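Local coordinates for protein rhomboid protease GlpG (Haemophilus influenzae, PDB 2NR9) that probably cleaves transmembrane segments of other membrane proteins within the lipid bilayer, as a rhomboid serine protease with a serine–histidine catalytic dyad, at residues L61-H65 with F160-M164. The protein carries 2 engineered substitutions. Residues are numbered along the deposited sequence.
With PQE (3,6,12,15,18,21,24-heptaoxahexatriacontan-1-ol), chain F.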
loop_
_atom_site.group_PDB
_atom_site.type_symbol
_atom_site.label_atom_id
_atom_site.label_comp_id
_atom_site.label_asym_id
_atom_site.label_seq_id
_atom_site.Cartn_x
_atom_site.Cartn_y
_atom_site.Cartn_z
ATOM N N LEU A 61 9.339 5.529 9.741
ATOM C CA LEU A 61 10.663 5.757 10.311
ATOM C C LEU A 61 11.240 7.162 10.120
ATOM O O LEU A 61 12.278 7.491 10.694
ATOM C CB LEU A 61 11.632 4.691 9.800
ATOM C CG LEU A 61 11.109 3.253 9.947
ATOM C CD1 LEU A 61 12.028 2.248 9.265
ATOM C CD2 LEU A 61 10.897 2.892 11.412
ATOM N N SER A 62 10.578 7.985 9.312
ATOM C CA SER A 62 11.016 9.362 9.110
ATOM C C SER A 62 9.880 10.232 8.583
ATOM O O SER A 62 8.830 9.722 8.176
ATOM C CB SER A 62 12.222 9.429 8.162
ATOM O OG SER A 62 11.852 9.100 6.834
ATOM N N ASN A 63 10.094 11.546 8.603
ATOM C CA ASN A 63 9.096 12.504 8.128
ATOM C C ASN A 63 8.850 12.397 6.619
ATOM O O ASN A 63 7.730 12.597 6.152
ATOM C CB ASN A 63 9.496 13.940 8.503
ATOM C CG ASN A 63 9.552 14.163 10.011
ATOM O OD1 ASN A 63 10.166 15.121 10.488
ATOM N ND2 ASN A 63 8.905 13.287 10.762
ATOM N N LEU A 64 9.904 12.107 5.860
ATOM C CA LEU A 64 9.780 11.929 4.413
ATOM C C LEU A 64 9.161 10.572 4.114
ATOM O O LEU A 64 8.358 10.422 3.186
ATOM C CB LEU A 64 11.147 12.044 3.726
ATOM C CG LEU A 64 11.762 13.441 3.634
ATOM C CD1 LEU A 64 13.190 13.375 3.103
ATOM C CD2 LEU A 64 10.903 14.342 2.758
ATOM N N HIS A 65 9.547 9.580 4.899
ATOM C CA HIS A 65 9.010 8.248 4.737
ATOM C C HIS A 65 7.482 8.307 4.760
ATOM O O HIS A 65 6.818 7.962 3.775
ATOM C CB HIS A 65 9.553 7.334 5.842
ATOM C CG HIS A 65 9.174 5.897 5.685
ATOM N ND1 HIS A 65 8.898 5.079 6.761
ATOM C CD2 HIS A 65 8.943 5.151 4.578
ATOM C CE1 HIS A 65 8.573 3.876 6.323
ATOM N NE2 HIS A 65 8.581 3.897 5.002
ATOM N N PHE A 160 16.845 6.363 -2.983
ATOM C CA PHE A 160 16.203 6.877 -1.776
ATOM C C PHE A 160 16.335 5.866 -0.632
ATOM O O PHE A 160 17.335 5.861 0.089
ATOM C CB PHE A 160 14.727 7.202 -2.039
ATOM C CG PHE A 160 14.027 7.846 -0.870
ATOM C CD1 PHE A 160 14.177 9.202 -0.616
ATOM C CD2 PHE A 160 13.197 7.104 -0.042
ATOM C CE1 PHE A 160 13.534 9.799 0.454
ATOM C CE2 PHE A 160 12.548 7.697 1.029
ATOM C CZ PHE A 160 12.718 9.046 1.276
ATOM N N GLY A 161 15.331 5.006 -0.482
ATOM C CA GLY A 161 15.346 3.986 0.566
ATOM C C GLY A 161 14.113 4.014 1.454
ATOM O O GLY A 161 14.081 4.719 2.465
ATOM N N VAL A 162 13.105 3.229 1.086
ATOM C CA VAL A 162 11.866 3.172 1.855
ATOM C C VAL A 162 11.962 2.147 2.987
ATOM O O VAL A 162 11.294 1.112 2.963
ATOM C CB VAL A 162 10.654 2.851 0.962
ATOM C CG1 VAL A 162 9.369 2.964 1.760
ATOM C CG2 VAL A 162 10.615 3.792 -0.233
ATOM N N GLU A 163 12.813 2.446 3.966
ATOM C CA GLU A 163 13.026 1.580 5.133
ATOM C C GLU A 163 12.215 0.282 5.181
ATOM O O GLU A 163 11.366 0.093 6.054
ATOM C CB GLU A 163 12.900 2.375 6.437
ATOM C CG GLU A 163 12.112 3.669 6.306
ATOM C CD GLU A 163 12.934 4.783 5.675
ATOM O OE1 GLU A 163 14.170 4.830 5.930
ATOM O OE2 GLU A 163 12.340 5.632 4.955
ATOM N N MET A 164 12.519 -0.615 4.247
ATOM C CA MET A 164 11.912 -1.943 4.173
ATOM C C MET A 164 12.757 -2.780 3.237
ATOM O O MET A 164 13.379 -3.766 3.636
ATOM C CB MET A 164 10.492 -1.881 3.595
ATOM C CG MET A 164 9.456 -1.219 4.471
ATOM S SD MET A 164 7.803 -1.408 3.769
ATOM C CE MET A 164 7.593 -3.188 3.874
HETATM O O47 PQE F . 10.887 15.297 13.848
HETATM C C68 PQE F . 11.937 14.846 12.979
HETATM C C52 PQE F . 11.826 13.335 12.781
HETATM O O70 PQE F . 12.852 12.895 11.888
HETATM C C55 PQE F . 12.385 12.796 10.542
HETATM C C58 PQE F . 13.573 12.669 9.594
HETATM O O71 PQE F . 13.167 13.003 8.267
HETATM C C61 PQE F . 13.803 14.193 7.799
HETATM C C62 PQE F . 13.964 15.176 8.954
HETATM C C63 PQE F . 13.591 16.593 8.536
HETATM C C66 PQE F . 12.437 16.595 7.540
HETATM C C67 PQE F . 11.108 16.863 8.236
HETATM O O72 PQE F . 10.046 16.754 7.287
HETATM C C65 PQE F . 8.774 17.007 7.887
HETATM C C64 PQE F . 7.662 16.779 6.867
HETATM O O73 PQE F . 6.392 16.800 7.522
HETATM C C60 PQE F . 6.316 15.847 8.583
HETATM C C59 PQE F . 4.958 15.153 8.553
HETATM O O74 PQE F . 4.811 14.328 9.709
HETATM C C57 PQE F . 3.814 13.321 9.526
HETATM C C56 PQE F . 2.612 13.904 8.788
HETATM O O75 PQE F . 2.510 13.329 7.483
HETATM C C54 PQE F . 1.878 14.221 6.565
HETATM C C53 PQE F . 1.437 13.453 5.322
HETATM O O76 PQE F . 0.109 13.837 4.967
HETATM C C51 PQE F . -0.032 14.018 3.556
HETATM C C50 PQE F . -1.506 14.205 3.196
HETATM C C49 PQE F . -1.731 14.020 1.698
HETATM C C48 PQE F . -2.418 15.232 1.081
HETATM C C47 PQE F . -2.558 15.070 -0.429
HETATM C C46 PQE F . -1.764 16.139 -1.174
HETATM C C45 PQE F . -1.502 15.726 -2.619
HETATM C C44 PQE F . -0.487 16.653 -3.285
HETATM C C43 PQE F . -0.347 16.344 -4.775
HETATM C C42 PQE F . -0.532 17.600 -5.623
HETATM C C41 PQE F . 0.432 17.620 -6.805
HETATM C C40 PQE F . 1.073 18.985 -6.965
#
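Glu163 and His65 bury the most surface where the start of helix 63-84 meets the loop leading to helix 166-191, the L5 cap of rhomboid proteases. Glu163 CG supplies an apolar C-H to one face of the imidazole, 3.5 Å from the His65 ring centroid and 10° off the normal, a CH-pi contact. Its carboxylate keeps a polar end, with OE2 3.3 Å from His65 CG over that face and 4.0 Å from Ser62 OG, not hydrogen-bonded. Histidine offers both this flat face and an acceptor: His65 ND1 takes Leu61 N at 3.0 Å. Ser62, the N-cap, has a short hydroxyl whose OG receives the helix-start His65 N at 3.0 Å. Val162, centre of an inverse gamma turn, is compact and apolar enough to fit between the ring edge, CG1 lying 3.5 Å from His65 NE2, and catalytic Ser116 and His169. Phe160, an apolar ring suited to a membrane protein's surface, turns its edge to Leu64, with CZ 4.2 Å from Leu64 CB. Here the cap rests on the helix start by packing, with no directional polar bond between these two segments, consistent with a cap that moves to admit substrate.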